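Uncharacterized protein (Klebsiella pneumoniae, PDB 2A2L) is of unknown function but belongs to the HbpS-like family of haem-degrading proteins, which suggests a possible role in haem binding or breakdown. Local coordinates at residues 35-40 / 118-123; 106-111 / 136-141. One frame throughout, in Å; residues are numbered along the deposited sequence.

Contact 1: residues 35-40 / 118-123; sequences VVFSVV and GAVGVS
The carbonyl oxygen of G121 is held by two hydrogen bonds, one from the backbone N of S38 across the strand pair and one from the hydroxyl of S63 on helix 59-72. The first is the shortest rung of the ladder, S38 N to G121 O at 2.8 Å, and lies in the carbonyl plane. F37 CA adds a CA-H...O contact to the same oxygen. In return G121 N reaches S38 O from 34° above the carbonyl plane. The strands run antiparallel, and four further N-H...O bonds join V36 with S123 and V40 with A119, giving three hydrogen-bonded pairs separated by the non-hydrogen-bonded pairs F37-V122 and V39-V120.

On the face of F37, V39, V120 and V122 the contact is apolar. The F37 ring, its CG anti to the backbone N (chi1 -178°), leans across to the partner strand. V122 CG2 meets its edge near the ring plane, 3.6 Å from F37 CD1, while V120 CB lies obliquely 3.7 Å from F37 CE1. V39 and V120 stand side by side, with V39 CG2 4.1 Å from V120 CG1. Helices 14-30 and 127-143 cover this layer.

The other face carries V36, S38, V40, A119 and S123 and meets helix 59-72. Here S38 OG, beside its own backbone N (chi1 -53°), is hydrogen-bonded to S63 OG, and V40 CG2 rests 4.0 Å from A119 CB. Flanked by strands 46-51 and 107-111 and covered by helices on both faces, the pair forms the middle of the antiparallel sheet (order 46-51, 36-41, 116-123, 107-111) of an HbpS-like alpha/beta fold.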
# COMPACT_ATOMS: atom_id res chain seq x y z
N VAL A 35 1.16 27.76 6.47
CA VAL A 35 1.93 26.53 6.31
C VAL A 35 1.55 25.41 7.27
O VAL A 35 1.00 25.66 8.33
CB VAL A 35 3.45 26.80 6.37
CG1 VAL A 35 3.86 27.80 5.29
CG2 VAL A 35 3.87 27.26 7.74
N VAL A 36 1.88 24.17 6.89
CA VAL A 36 2.10 23.09 7.87
C VAL A 36 3.52 23.07 8.47
O VAL A 36 4.50 23.25 7.76
CB VAL A 36 1.71 21.73 7.28
CG1 VAL A 36 1.52 20.66 8.38
CG2 VAL A 36 0.43 21.89 6.47
N PHE A 37 3.62 22.84 9.79
CA PHE A 37 4.91 22.66 10.47
C PHE A 37 4.94 21.29 11.12
O PHE A 37 3.97 20.87 11.76
CB PHE A 37 5.11 23.71 11.56
CG PHE A 37 6.45 23.62 12.29
CD1 PHE A 37 7.66 23.74 11.58
CD2 PHE A 37 6.49 23.46 13.69
CE1 PHE A 37 8.91 23.67 12.24
CE2 PHE A 37 7.74 23.39 14.38
CZ PHE A 37 8.95 23.51 13.66
N SER A 38 6.07 20.61 10.95
CA SER A 38 6.25 19.31 11.59
C SER A 38 7.59 19.25 12.27
O SER A 38 8.50 19.94 11.85
CB SER A 38 6.09 18.18 10.61
OG SER A 38 4.87 18.33 9.93
N VAL A 39 7.67 18.46 13.35
CA VAL A 39 8.92 18.14 14.03
C VAL A 39 8.92 16.67 14.36
O VAL A 39 7.96 16.15 14.92
CB VAL A 39 9.11 18.89 15.40
CG1 VAL A 39 10.52 18.57 16.00
CG2 VAL A 39 8.96 20.39 15.26
N VAL A 40 10.01 16.00 14.03
CA VAL A 40 10.21 14.61 14.43
C VAL A 40 11.29 14.55 15.50
O VAL A 40 12.21 15.37 15.51
CB VAL A 40 10.57 13.71 13.22
CG1 VAL A 40 9.36 13.61 12.25
CG2 VAL A 40 11.82 14.24 12.47
N GLY A 118 16.88 15.30 15.88
CA GLY A 118 15.54 15.44 15.32
C GLY A 118 15.61 16.24 14.04
O GLY A 118 16.70 16.49 13.52
N ALA A 119 14.44 16.63 13.54
CA ALA A 119 14.35 17.53 12.40
C ALA A 119 13.01 18.24 12.31
O ALA A 119 12.04 17.84 12.95
CB ALA A 119 14.60 16.78 11.13
N VAL A 120 12.98 19.30 11.50
CA VAL A 120 11.76 20.06 11.25
C VAL A 120 11.42 20.01 9.76
O VAL A 120 12.26 19.66 8.93
CB VAL A 120 11.87 21.56 11.74
CG1 VAL A 120 12.29 21.64 13.22
CG2 VAL A 120 12.86 22.37 10.88
N GLY A 121 10.18 20.34 9.44
CA GLY A 121 9.67 20.35 8.07
C GLY A 121 8.57 21.39 7.95
O GLY A 121 7.69 21.47 8.80
N VAL A 122 8.63 22.21 6.90
CA VAL A 122 7.60 23.23 6.62
C VAL A 122 7.12 23.03 5.18
O VAL A 122 7.90 22.75 4.28
CB VAL A 122 8.16 24.68 6.80
CG1 VAL A 122 7.17 25.73 6.31
CG2 VAL A 122 8.46 24.95 8.25
N SER A 123 5.82 23.15 4.97
CA SER A 123 5.28 23.02 3.62
C SER A 123 4.09 23.93 3.46
O SER A 123 3.40 24.21 4.43
CB SER A 123 4.89 21.57 3.34
OG SER A 123 4.45 21.42 2.00

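Contact 2: residues 106-111 / 136-141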
# COMPACT_ATOMS: atom_id res chain seq x y z
N GLY A 106 12.78 22.77 2.61
CA GLY A 106 11.69 22.95 3.55
C GLY A 106 11.84 22.08 4.78
O GLY A 106 11.02 22.16 5.69
N GLY A 107 12.88 21.24 4.79
CA GLY A 107 13.11 20.29 5.86
C GLY A 107 14.52 20.52 6.35
O GLY A 107 15.43 20.56 5.55
N LEU A 108 14.69 20.71 7.65
CA LEU A 108 16.03 20.88 8.23
C LEU A 108 16.25 19.94 9.41
O LEU A 108 15.35 19.74 10.20
CB LEU A 108 16.26 22.35 8.64
CG LEU A 108 16.46 23.33 7.48
CD1 LEU A 108 16.46 24.76 7.96
CD2 LEU A 108 17.74 23.05 6.69
N PRO A 109 17.45 19.34 9.51
CA PRO A 109 17.83 18.68 10.76
C PRO A 109 18.12 19.68 11.88
O PRO A 109 18.55 20.81 11.63
CB PRO A 109 19.10 17.93 10.36
CG PRO A 109 19.67 18.77 9.28
CD PRO A 109 18.49 19.20 8.48
N VAL A 110 17.86 19.27 13.12
CA VAL A 110 18.15 20.10 14.29
C VAL A 110 19.45 19.60 14.91
O VAL A 110 19.53 18.45 15.32
CB VAL A 110 17.02 20.00 15.35
CG1 VAL A 110 17.34 20.87 16.56
CG2 VAL A 110 15.68 20.39 14.76
N ILE A 111 20.46 20.47 14.95
CA ILE A 111 21.80 20.07 15.38
C ILE A 111 22.15 20.64 16.76
O ILE A 111 22.32 21.86 16.93
CB ILE A 111 22.87 20.48 14.36
CG1 ILE A 111 22.68 19.73 13.04
CG2 ILE A 111 24.28 20.31 14.93
CD1 ILE A 111 22.79 20.63 11.84
N CYS A 136 14.06 29.59 10.58
CA CYS A 136 13.34 30.34 11.59
C CYS A 136 13.01 29.51 12.83
O CYS A 136 13.19 29.98 13.93
CB CYS A 136 12.07 30.87 10.93
SG CYS A 136 10.75 31.50 11.99
N ALA A 137 12.55 28.28 12.63
CA ALA A 137 12.35 27.32 13.73
C ALA A 137 13.66 26.97 14.44
O ALA A 137 13.71 26.97 15.67
CB ALA A 137 11.68 26.06 13.21
N LEU A 138 14.71 26.68 13.68
CA LEU A 138 16.03 26.37 14.22
C LEU A 138 16.58 27.54 15.05
O LEU A 138 17.06 27.35 16.17
CB LEU A 138 17.00 25.99 13.09
CG LEU A 138 16.62 24.83 12.16
CD1 LEU A 138 17.84 24.26 11.52
CD2 LEU A 138 15.89 23.71 12.87
N ASP A 139 16.47 28.75 14.52
CA ASP A 139 16.87 29.96 15.21
C ASP A 139 16.13 30.19 16.53
O ASP A 139 16.69 30.78 17.47
CB ASP A 139 16.66 31.17 14.29
CG ASP A 139 17.83 31.42 13.38
OD1 ASP A 139 18.91 30.85 13.64
OD2 ASP A 139 17.67 32.18 12.40
N CYS A 140 14.87 29.76 16.58
CA CYS A 140 14.10 29.76 17.83
C CYS A 140 14.70 28.73 18.78
O CYS A 140 14.96 29.02 19.96
CB CYS A 140 12.61 29.50 17.56
SG CYS A 140 11.55 28.98 18.97
N PHE A 141 14.95 27.53 18.25
CA PHE A 141 15.44 26.42 19.07
C PHE A 141 16.68 26.85 19.83
O PHE A 141 16.72 26.77 21.05
CB PHE A 141 15.73 25.17 18.23
CG PHE A 141 16.49 24.09 18.97
CD1 PHE A 141 15.86 23.31 19.93
CD2 PHE A 141 17.84 23.89 18.73
CE1 PHE A 141 16.56 22.33 20.62
CE2 PHE A 141 18.55 22.91 19.42
CZ PHE A 141 17.90 22.14 20.37
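Helix-on-sheet packing joins the edge strand 107-111 of the chain's antiparallel sheet to the C-terminal helix 127-143. The two short segments run almost parallel, 14° apart, with their axes 9.5 Å from each other. No hydrogen bond crosses the gap, which is filled by apolar side chains from both segments.

L138 contributes the largest share of the buried surface. Its CG is anti to the carbonyl carbon, and the two methyls at its tip meet different strand residues. CD1 lies 3.8 Å from L108 CB and also approaches the P109 carbonyl, with L138 CD1 3.5 Å from P109 O. The other branch, L138 CD2, meets V110 CG2 at 3.8 Å. The forked tip thus lies against the helix-facing side of the strand near the P109 carbonyl, between L108 and V110.

One helical turn further on, F141 continues the sheet-facing side of this helix, which packs on the sheet of the HbpS-like alpha/beta fold. Its CG is anti to the backbone N; chi1 of 168° carries the ring toward the strand, and chi2 of 75° turns one face to V110. V110 CG1, itself anti to its backbone N, sits over that face in a CH-pi contact, 3.8 Å from the F141 ring centroid. V110 therefore uses both methyls, CG1 on the phenylalanine and CG2 on the leucine. The F141 ring also makes an edge-to-face contact with F112, while K5 of the second subunit forms a cation-pi interaction with it and hydrogen-bonds through NZ to F141 O.

How the contacts relate
From the N terminus, after strand 6-12 and helix 14-30, the chain reaches 35-40, passes through strand 46-51 and helix 59-72 to 106-111, turns back into 118-123, and ends in the helix that carries 136-141. Contact 1 closes a long loop by returning 118-123 to 35-40. Contact 2 opens within that loop and closes after it, so the two cross. Strand 116-123, half of contact 1, is also the sheet neighbour of strand 107-111 in contact 2: probable hydrogen bonds from V122 N to G106 O and from V120 N to L108 O attach the edge strand to the central pair. F37 CZ also packs against A137 CB, 3.8 Å away, tying strand 36-41 to helix 127-143.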